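Local coordinates for protein tetracycline Repressor, class A (Pseudomonas sp., PDB 5MRU) that represses the tetracycline resistance gene by binding its operator DNA, an affinity that falls when tetracycline binds to the repressor, at residues A[5-10]-A[41-45]; A[63-67]-A[81-86]; A[75-80]-A[195-199]. All coordinates share one frame; numbering follows the deposited sequence.

Contact 1: residues A[5-10]-A[41-45]; sequences QPNTVI and LYWHF
V9 is the bump that fills the hollow between the rings of W43 and F45. Its two methyls rest side by side on one face of the indole: CG2 lies over the five-membered ring as a CH-pi contact, 4.0 Å from V9 CG2 to the W43 ring centroid and 28° off the ring normal. V9 CG1, held anti to the backbone N (chi1 173°), reaches the same indole face near W43 CD2, at 4.0 Å, and meets the rim of F45 at CE2, 4.1 Å away. I10 adds a second blunt tip at the F45 edge, with I10 CD1 4.3 Å from F45 CZ.

Q5 covers a face of F45. Its chain bends at chi2, which lays CG and the amide across the phenyl ring; Q5 NE2 comes 3.4 Å from F45 CE1, and the amide plane is tilted 62° from the ring. From there Q5 NE2 gives H44 O a weak, bent hydrogen bond of 3.1 Å.

The segment 41-45 ends the helix-turn-helix element of this TetR-family DNA-binding region, yet it runs here as extended chain, with no regular helix. It passes the start of helix 7-24, whose N-cap is P6. The CG-CD edge of the proline ring fits beside this chain: CG nears the Y42 carbonyl oxygen and CD nears W43 CB. L41 bends over the helix start, placing CD1 3.9 Å from T8 OG1, with P6 CB a looser neighbour.

Behind these surfaces, W43 also packs on L30, A31 and L34 of helix 27-34, and V9 touches L30. F45 rests on L51 of helix 48-63, while I10 reaches A54 and A58 of the same helix.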
loop_
_atom_site.group_PDB
_atom_site.type_symbol
_atom_site.label_atom_id
_atom_site.label_comp_id
_atom_site.label_asym_id
_atom_site.label_seq_id
_atom_site.Cartn_x
_atom_site.Cartn_y
_atom_site.Cartn_z
ATOM N N GLN A 5 -3.431 16.904 21.914
ATOM C CA GLN A 5 -4.238 17.785 21.004
ATOM C C GLN A 5 -5.750 17.462 21.133
ATOM O O GLN A 5 -6.105 16.283 21.129
ATOM C CB GLN A 5 -3.853 17.587 19.522
ATOM C CG GLN A 5 -4.254 18.742 18.604
ATOM C CD GLN A 5 -3.244 19.878 18.651
ATOM O OE1 GLN A 5 -3.413 20.882 19.367
ATOM N NE2 GLN A 5 -2.149 19.701 17.915
ATOM N N PRO A 6 -6.652 18.490 21.191
ATOM C CA PRO A 6 -8.114 18.275 21.490
ATOM C C PRO A 6 -8.953 17.359 20.534
ATOM O O PRO A 6 -8.748 17.378 19.308
ATOM C CB PRO A 6 -8.696 19.704 21.485
ATOM C CG PRO A 6 -7.534 20.621 21.603
ATOM C CD PRO A 6 -6.358 19.926 20.995
ATOM N N ASN A 7 -9.899 16.609 21.121
ATOM C CA ASN A 7 -10.759 15.643 20.420
ATOM C C ASN A 7 -11.767 16.330 19.515
ATOM O O ASN A 7 -11.904 15.968 18.358
ATOM C CB ASN A 7 -11.499 14.731 21.419
ATOM N N THR A 8 -12.463 17.325 20.036
ATOM C CA THR A 8 -13.377 18.137 19.233
ATOM C C THR A 8 -12.671 18.564 17.908
ATOM O O THR A 8 -13.257 18.510 16.823
ATOM C CB THR A 8 -13.930 19.348 20.062
ATOM O OG1 THR A 8 -12.858 20.158 20.559
ATOM C CG2 THR A 8 -14.740 18.869 21.271
ATOM N N VAL A 9 -11.396 18.935 17.998
ATOM C CA VAL A 9 -10.610 19.325 16.821
ATOM C C VAL A 9 -10.329 18.131 15.902
ATOM O O VAL A 9 -10.384 18.249 14.673
ATOM C CB VAL A 9 -9.270 19.987 17.233
ATOM C CG1 VAL A 9 -8.371 20.249 16.038
ATOM C CG2 VAL A 9 -9.516 21.321 17.899
ATOM N N ILE A 10 -9.992 16.992 16.496
ATOM C CA ILE A 10 -9.695 15.803 15.718
ATOM C C ILE A 10 -10.959 15.237 15.040
ATOM O O ILE A 10 -10.948 14.851 13.864
ATOM C CB ILE A 10 -9.022 14.737 16.584
ATOM C CG1 ILE A 10 -7.654 15.239 17.101
ATOM C CG2 ILE A 10 -8.832 13.463 15.779
ATOM C CD1 ILE A 10 -6.522 15.252 16.066
ATOM N N LEU A 41 -10.983 27.057 22.562
ATOM C CA LEU A 41 -9.873 26.237 23.048
ATOM C C LEU A 41 -8.864 26.067 21.906
ATOM O O LEU A 41 -9.249 25.784 20.766
ATOM C CB LEU A 41 -10.390 24.881 23.564
ATOM C CG LEU A 41 -11.583 24.243 22.819
ATOM C CD1 LEU A 41 -11.129 23.447 21.597
ATOM C CD2 LEU A 41 -12.475 23.426 23.780
ATOM N N TYR A 42 -7.585 26.236 22.231
ATOM C CA TYR A 42 -6.563 26.525 21.233
ATOM C C TYR A 42 -5.940 25.282 20.621
ATOM O O TYR A 42 -5.729 24.278 21.278
ATOM C CB TYR A 42 -5.495 27.386 21.882
ATOM C CG TYR A 42 -4.378 27.809 20.988
ATOM C CD1 TYR A 42 -4.464 28.961 20.223
ATOM C CD2 TYR A 42 -3.208 27.091 20.946
ATOM C CE1 TYR A 42 -3.412 29.375 19.415
ATOM C CE2 TYR A 42 -2.156 27.476 20.130
ATOM C CZ TYR A 42 -2.259 28.623 19.367
ATOM O OH TYR A 42 -1.198 28.989 18.571
ATOM N N TRP A 43 -5.639 25.353 19.338
ATOM C CA TRP A 43 -4.964 24.246 18.703
ATOM C C TRP A 43 -4.059 24.710 17.588
ATOM O O TRP A 43 -4.333 25.699 16.930
ATOM C CB TRP A 43 -5.975 23.260 18.127
ATOM C CG TRP A 43 -6.815 23.874 17.084
ATOM C CD1 TRP A 43 -7.947 24.624 17.279
ATOM C CD2 TRP A 43 -6.586 23.847 15.678
ATOM N NE1 TRP A 43 -8.441 25.045 16.068
ATOM C CE2 TRP A 43 -7.632 24.572 15.071
ATOM C CE3 TRP A 43 -5.593 23.292 14.875
ATOM C CZ2 TRP A 43 -7.714 24.760 13.707
ATOM C CZ3 TRP A 43 -5.684 23.454 13.490
ATOM C CH2 TRP A 43 -6.742 24.187 12.924
ATOM N N HIS A 44 -2.991 23.959 17.362
ATOM C CA HIS A 44 -2.082 24.276 16.308
ATOM C C HIS A 44 -1.377 23.033 15.816
ATOM O O HIS A 44 -0.920 22.245 16.612
ATOM C CB HIS A 44 -1.036 25.311 16.746
ATOM C CG HIS A 44 -0.058 25.604 15.670
ATOM N ND1 HIS A 44 -0.409 26.307 14.544
ATOM C CD2 HIS A 44 1.206 25.162 15.463
ATOM C CE1 HIS A 44 0.604 26.321 13.699
ATOM N NE2 HIS A 44 1.601 25.641 14.238
ATOM N N PHE A 45 -1.253 22.871 14.505
ATOM C CA PHE A 45 -0.428 21.786 14.001
ATOM C C PHE A 45 0.866 22.300 13.363
ATOM O O PHE A 45 0.859 23.293 12.628
ATOM C CB PHE A 45 -1.230 20.923 13.039
ATOM C CG PHE A 45 -2.350 20.179 13.706
ATOM C CD1 PHE A 45 -2.104 19.017 14.401
ATOM C CD2 PHE A 45 -3.672 20.660 13.635
ATOM C CE1 PHE A 45 -3.152 18.333 15.007
ATOM C CE2 PHE A 45 -4.723 19.980 14.221
ATOM C CZ PHE A 45 -4.462 18.819 14.920
#

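Contact 2: residues A[63-67]-A[81-86]; sequences NHSTS and GNARSF. With TDC (5a,6-anhydrotetracycline), chain B.
H64 turns its ring edge toward S85 on one side and toward 5a,6-anhydrotetracycline on another. With CG anti to the backbone N (chi1 -171°), the imidazole spans from the helix to the drug. Its ND1 makes a weak hydrogen bond of 3.3 Å with S85 OG, and its NE2 makes a nearly straight one (174°) with O3 of the ligand, 3.0 Å away. S85 OG also accepts the backbone N-H of T66, 3.0 Å from T66 N, and this bond ties the loop leaving helix 48-63 to helix 75-91; S65 N points at the same oxygen, modelled too close for its length to be trusted.

N82 stands one turn before S85 on that helix, its amide plane 49° from the H64 ring. ND2 donates to ligand O3 at 2.9 Å in a straight bond, joining H64 NE2 on the same oxygen, while N82 OD1 accepts from the dimethylamino N4, also at 2.9 Å. This is the polar end of the inducer pocket of a TetR repressor, where Q116 supplies a further hydrogen bond from NE2. S67 OG reaches the carboxamide oxygen O21 weakly, and S67 CB lies over one face of the H64 ring.

F86 directs its edge at the face of H64, an edge-to-face pair with centroids 5.9 Å apart. One face of the F86 ring is covered by ligand O1C, 3.3 Å above its centre, and F86 CD2 touches the N-methyl carbon C43. Its ring also meets H100 edge-to-face, a probable magnesium ligand.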
loop_
_atom_site.group_PDB
_atom_site.type_symbol
_atom_site.label_atom_id
_atom_site.label_comp_id
_atom_site.label_asym_id
_atom_site.label_seq_id
_atom_site.Cartn_x
_atom_site.Cartn_y
_atom_site.Cartn_z
ATOM N N ASN A 63 -10.927 2.579 16.162
ATOM C CA ASN A 63 -11.408 1.321 15.547
ATOM C C ASN A 63 -10.555 0.033 15.595
ATOM O O ASN A 63 -11.089 -1.058 15.344
ATOM C CB ASN A 63 -11.809 1.611 14.102
ATOM C CG ASN A 63 -13.219 2.141 13.988
ATOM O OD1 ASN A 63 -14.190 1.470 14.383
ATOM N ND2 ASN A 63 -13.348 3.339 13.436
ATOM N N HIS A 64 -9.261 0.165 15.890
ATOM C CA HIS A 64 -8.324 -0.961 15.911
ATOM C C HIS A 64 -8.546 -1.755 17.173
ATOM O O HIS A 64 -7.946 -1.486 18.207
ATOM C CB HIS A 64 -6.870 -0.459 15.824
ATOM C CG HIS A 64 -5.860 -1.544 15.622
ATOM N ND1 HIS A 64 -6.192 -2.806 15.173
ATOM C CD2 HIS A 64 -4.517 -1.545 15.793
ATOM C CE1 HIS A 64 -5.095 -3.538 15.091
ATOM N NE2 HIS A 64 -4.064 -2.794 15.456
ATOM N N SER A 65 -9.403 -2.756 17.072
ATOM C CA SER A 65 -10.045 -3.329 18.238
ATOM C C SER A 65 -9.421 -4.665 18.747
ATOM O O SER A 65 -9.588 -5.008 19.933
ATOM C CB SER A 65 -11.563 -3.446 17.954
ATOM O OG SER A 65 -11.809 -4.413 16.940
ATOM N N THR A 66 -8.734 -5.423 17.882
ATOM C CA THR A 66 -7.876 -6.543 18.370
ATOM C C THR A 66 -6.386 -6.228 18.053
ATOM O O THR A 66 -5.595 -7.107 17.708
ATOM C CB THR A 66 -8.417 -7.996 17.990
ATOM O OG1 THR A 66 -7.606 -9.076 18.542
ATOM C CG2 THR A 66 -8.541 -8.143 16.510
ATOM N N SER A 67 -6.049 -4.941 18.210
ATOM C CA SER A 67 -4.675 -4.435 18.415
ATOM C C SER A 67 -3.914 -5.133 19.551
ATOM O O SER A 67 -2.865 -5.718 19.337
ATOM C CB SER A 67 -4.743 -2.921 18.739
ATOM O OG SER A 67 -3.647 -2.444 19.514
ATOM N N GLY A 81 -7.029 -11.619 13.484
ATOM C CA GLY A 81 -7.883 -10.607 14.047
ATOM C C GLY A 81 -7.255 -9.233 13.967
ATOM O O GLY A 81 -7.890 -8.265 13.515
ATOM N N ASN A 82 -5.997 -9.169 14.408
ATOM C CA ASN A 82 -5.159 -7.961 14.353
ATOM C C ASN A 82 -5.128 -7.286 13.018
ATOM O O ASN A 82 -5.225 -6.087 12.949
ATOM C CB ASN A 82 -3.740 -8.327 14.675
ATOM C CG ASN A 82 -2.822 -7.169 14.552
ATOM O OD1 ASN A 82 -1.944 -7.161 13.690
ATOM N ND2 ASN A 82 -3.000 -6.184 15.426
ATOM N N ALA A 83 -4.991 -8.089 11.972
ATOM C CA ALA A 83 -4.952 -7.611 10.595
ATOM C C ALA A 83 -6.317 -7.160 10.142
ATOM O O ALA A 83 -6.474 -6.130 9.480
ATOM C CB ALA A 83 -4.478 -8.736 9.684
ATOM N N ARG A 84 -7.310 -7.973 10.478
ATOM C CA ARG A 84 -8.697 -7.626 10.211
ATOM C C ARG A 84 -9.050 -6.326 10.850
ATOM O O ARG A 84 -9.739 -5.489 10.246
ATOM C CB ARG A 84 -9.622 -8.720 10.732
ATOM C CG ARG A 84 -9.736 -9.828 9.734
ATOM C CD ARG A 84 -10.370 -10.999 10.378
ATOM N NE ARG A 84 -10.775 -11.988 9.397
ATOM C CZ ARG A 84 -10.989 -13.268 9.696
ATOM N NH1 ARG A 84 -10.836 -13.706 10.947
ATOM N NH2 ARG A 84 -11.353 -14.121 8.741
ATOM N N SER A 85 -8.588 -6.156 12.082
ATOM C CA SER A 85 -8.951 -4.989 12.875
ATOM C C SER A 85 -8.226 -3.721 12.428
ATOM O O SER A 85 -8.802 -2.644 12.410
ATOM C CB SER A 85 -8.616 -5.275 14.302
ATOM O OG SER A 85 -9.122 -4.260 15.092
ATOM N N PHE A 86 -6.940 -3.859 12.102
ATOM C CA PHE A 86 -6.155 -2.788 11.514
ATOM C C PHE A 86 -6.884 -2.295 10.266
ATOM O O PHE A 86 -7.305 -1.146 10.201
ATOM C CB PHE A 86 -4.753 -3.308 11.182
ATOM C CG PHE A 86 -3.811 -2.272 10.573
ATOM C CD1 PHE A 86 -3.727 -0.997 11.072
ATOM C CD2 PHE A 86 -2.963 -2.625 9.541
ATOM C CE1 PHE A 86 -2.854 -0.071 10.549
ATOM C CE2 PHE A 86 -2.080 -1.702 8.995
ATOM C CZ PHE A 86 -2.027 -0.411 9.506
HETATM O O12 TDC B . 1.528 0.243 11.291
HETATM C C12 TDC B . 1.888 -0.645 12.113
HETATM C C1B TDC B . 3.321 -0.820 12.444
HETATM C C11 TDC B . 4.249 0.047 11.887
HETATM O O11 TDC B . 3.853 1.053 11.019
HETATM C C1A TDC B . 5.596 -0.078 12.178
HETATM C C10 TDC B . 6.517 0.793 11.612
HETATM O O10 TDC B . 6.157 1.806 10.737
HETATM C C9 TDC B . 7.941 0.652 11.939
HETATM C C8 TDC B . 8.323 -0.347 12.811
HETATM C C7 TDC B . 7.370 -1.193 13.352
HETATM C C61 TDC B . 6.015 -1.081 13.052
HETATM C C6 TDC B . 5.060 -1.960 13.619
HETATM C C62 TDC B . 5.422 -3.067 14.565
HETATM C C51 TDC B . 3.708 -1.826 13.321
HETATM C C5 TDC B . 2.695 -2.785 13.919
HETATM C C1C TDC B . 0.895 -1.505 12.843
HETATM C C1 TDC B . 0.669 -0.971 14.261
HETATM O O1 TDC B . 1.193 0.086 14.604
HETATM O O1C TDC B . -0.310 -1.643 12.131
HETATM C C41 TDC B . 1.430 -2.887 13.056
HETATM C C4 TDC B . 0.404 -3.858 13.724
HETATM N N4 TDC B . -0.402 -4.800 12.858
HETATM C C43 TDC B . -0.841 -4.247 11.546
HETATM C C42 TDC B . 0.487 -5.984 12.592
HETATM C C3 TDC B . -0.447 -3.141 14.783
HETATM O O3 TDC B . -1.218 -3.852 15.412
HETATM C C2 TDC B . -0.238 -1.745 15.089
HETATM C C21 TDC B . -0.965 -1.103 16.196
HETATM O O21 TDC B . -1.694 -1.778 16.940
HETATM N N21 TDC B . -0.766 0.194 16.514
#

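Contact 3: residues A[75-80]-A[195-199]; sequences WRSFLT and VDGLA
W75 presents its indole edge to helix 183-199: A199 CB lies in the ring plane near CH2, 3.8 Å from that atom, and V195 O sits at the same rim. L79 CD1 lies in the plane as well, and R76 CG lies over one face, toward its rim. In turn the guanidinium of R76 takes W75 CZ2 over one face, while its edge meets V195 CG1 and D196 OD1. The two helices belong to the all-helical C-terminal domain of TetR repressors. Their segments run at 143°, with axes 11.2 Å apart, and side chains fill the gap.

With CG set between its backbone N and carbonyl carbon (chi1 76°), W75 sends its six-membered ring across this gap. There CZ3 contacts V195 CG2 at 4.1 Å, and L198 CB lies slightly farther off. Deeper in, the CD1 methyls of L79 and L198 meet at 4.0 Å where their side chains cross at a slant; L79 also packs on L134 and I137 of helix 127-153, and F125 turns edge-to-face with W75.

On the outer side R76 is extended from CG to NE, crossing V195 at about a right angle and bringing NH2 close to the A199 methyl. Its NH1 forms only a long salt bridge with D196 OD1, 3.9 Å apart, with the guanidinium and carboxylate planes 73° apart. The stronger partner of D196 is R201 of the second subunit, bonded to OD2, so this end of helix 183-199 also faces the dimer interface. Beneath R76, T80 OG1 donates to R76 O at 3.1 Å, from above the carbonyl plane.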
loop_
_atom_site.group_PDB
_atom_site.type_symbol
_atom_site.label_atom_id
_atom_site.label_comp_id
_atom_site.label_asym_id
_atom_site.label_seq_id
_atom_site.Cartn_x
_atom_site.Cartn_y
_atom_site.Cartn_z
ATOM N N TRP A 75 -1.775 -17.463 18.603
ATOM C CA TRP A 75 -1.026 -16.613 17.654
ATOM C C TRP A 75 -1.770 -16.381 16.320
ATOM O O TRP A 75 -1.950 -15.242 15.927
ATOM C CB TRP A 75 0.444 -17.078 17.478
ATOM C CG TRP A 75 0.696 -18.289 16.639
ATOM C CD1 TRP A 75 0.848 -19.557 17.075
ATOM C CD2 TRP A 75 0.881 -18.328 15.222
ATOM N NE1 TRP A 75 1.100 -20.400 16.020
ATOM C CE2 TRP A 75 1.116 -19.664 14.869
ATOM C CE3 TRP A 75 0.847 -17.366 14.217
ATOM C CZ2 TRP A 75 1.329 -20.058 13.557
ATOM C CZ3 TRP A 75 1.046 -17.759 12.920
ATOM C CH2 TRP A 75 1.283 -19.085 12.598
ATOM N N ARG A 76 -2.240 -17.445 15.670
ATOM C CA ARG A 76 -3.033 -17.322 14.444
ATOM C C ARG A 76 -4.177 -16.352 14.644
ATOM O O ARG A 76 -4.315 -15.408 13.888
ATOM C CB ARG A 76 -3.627 -18.664 14.008
ATOM C CG ARG A 76 -2.752 -19.476 13.068
ATOM C CD ARG A 76 -3.346 -20.861 12.849
ATOM N NE ARG A 76 -2.333 -21.826 12.428
ATOM C CZ ARG A 76 -1.836 -21.925 11.195
ATOM N NH1 ARG A 76 -2.262 -21.104 10.235
ATOM N NH2 ARG A 76 -0.902 -22.849 10.920
ATOM N N SER A 77 -4.997 -16.610 15.664
ATOM C CA SER A 77 -6.205 -15.827 15.904
ATOM C C SER A 77 -5.887 -14.363 16.191
ATOM O O SER A 77 -6.668 -13.502 15.819
ATOM C CB SER A 77 -7.001 -16.406 17.059
ATOM O OG SER A 77 -6.368 -16.099 18.281
ATOM N N PHE A 78 -4.748 -14.090 16.833
ATOM C CA PHE A 78 -4.302 -12.711 17.079
ATOM C C PHE A 78 -3.866 -11.962 15.811
ATOM O O PHE A 78 -4.327 -10.850 15.551
ATOM C CB PHE A 78 -3.146 -12.670 18.081
ATOM C CG PHE A 78 -2.423 -11.360 18.083
ATOM C CD1 PHE A 78 -3.047 -10.219 18.555
ATOM C CD2 PHE A 78 -1.148 -11.246 17.555
ATOM C CE1 PHE A 78 -2.411 -8.982 18.508
ATOM C CE2 PHE A 78 -0.504 -10.012 17.513
ATOM C CZ PHE A 78 -1.138 -8.875 17.989
ATOM N N LEU A 79 -2.942 -12.543 15.050
ATOM C CA LEU A 79 -2.487 -11.917 13.808
ATOM C C LEU A 79 -3.605 -11.721 12.804
ATOM O O LEU A 79 -3.619 -10.705 12.077
ATOM C CB LEU A 79 -1.408 -12.741 13.122
ATOM C CG LEU A 79 -0.083 -12.853 13.856
ATOM C CD1 LEU A 79 0.796 -13.912 13.186
ATOM C CD2 LEU A 79 0.655 -11.538 13.984
ATOM N N THR A 80 -4.509 -12.704 12.739
ATOM C CA THR A 80 -5.655 -12.656 11.837
ATOM C C THR A 80 -6.562 -11.530 12.249
ATOM O O THR A 80 -6.813 -10.596 11.473
ATOM C CB THR A 80 -6.473 -13.948 11.870
ATOM O OG1 THR A 80 -5.765 -14.994 11.182
ATOM C CG2 THR A 80 -7.807 -13.728 11.206
ATOM N N VAL A 195 -0.504 -16.154 6.756
ATOM C CA VAL A 195 -0.428 -16.759 8.064
ATOM C C VAL A 195 0.197 -18.158 7.959
ATOM O O VAL A 195 0.856 -18.643 8.901
ATOM C CB VAL A 195 -1.809 -16.803 8.748
ATOM C CG1 VAL A 195 -2.457 -18.190 8.663
ATOM C CG2 VAL A 195 -1.678 -16.373 10.198
ATOM N N ASP A 196 -0.019 -18.801 6.809
ATOM C CA ASP A 196 0.538 -20.129 6.568
ATOM C C ASP A 196 2.079 -20.038 6.534
ATOM O O ASP A 196 2.769 -20.704 7.315
ATOM C CB ASP A 196 -0.011 -20.742 5.264
ATOM C CG ASP A 196 -1.504 -21.110 5.347
ATOM O OD1 ASP A 196 -2.178 -20.774 6.340
ATOM O OD2 ASP A 196 -2.005 -21.733 4.397
ATOM N N GLY A 197 2.612 -19.184 5.665
ATOM C CA GLY A 197 4.060 -19.047 5.524
ATOM C C GLY A 197 4.787 -18.698 6.811
ATOM O O GLY A 197 5.962 -19.002 6.953
ATOM N N LEU A 198 4.101 -18.039 7.738
ATOM C CA LEU A 198 4.667 -17.789 9.060
ATOM C C LEU A 198 4.673 -19.050 9.905
ATOM O O LEU A 198 5.623 -19.285 10.653
ATOM C CB LEU A 198 3.865 -16.730 9.797
ATOM C CG LEU A 198 3.879 -15.353 9.148
ATOM C CD1 LEU A 198 2.706 -14.557 9.694
ATOM C CD2 LEU A 198 5.206 -14.641 9.387
ATOM N N ALA A 199 3.598 -19.847 9.803
ATOM C CA ALA A 199 3.498 -21.149 10.503
ATOM C C ALA A 199 4.694 -22.047 10.213
ATOM O O ALA A 199 5.092 -22.829 11.076
ATOM C CB ALA A 199 2.193 -21.867 10.161
#

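Overall arrangement
Contact 1 is a surface contact of the DNA-binding region, about 26 Å from contact 2 and 38 Å from contact 3 between centres, and lies across the chain's centre from contact 3. Contacts 2 and 3, both partly buried, share helix 75-91 and touch where F78 meets S67 O. Contact 2 sits nearest the centre of the chain and is mostly polar, its hydroxyl and imidazole groups spent on loop and inducer. Contact 3 is apolar inside and charged at its rim, with the second subunit reaching both D196 and L198. Contact 1 relies on aliphatic groups against aromatic rings, with one weak hydrogen bond. Helix 48-63 lies between: it backs contact 1 and leads into contact 2.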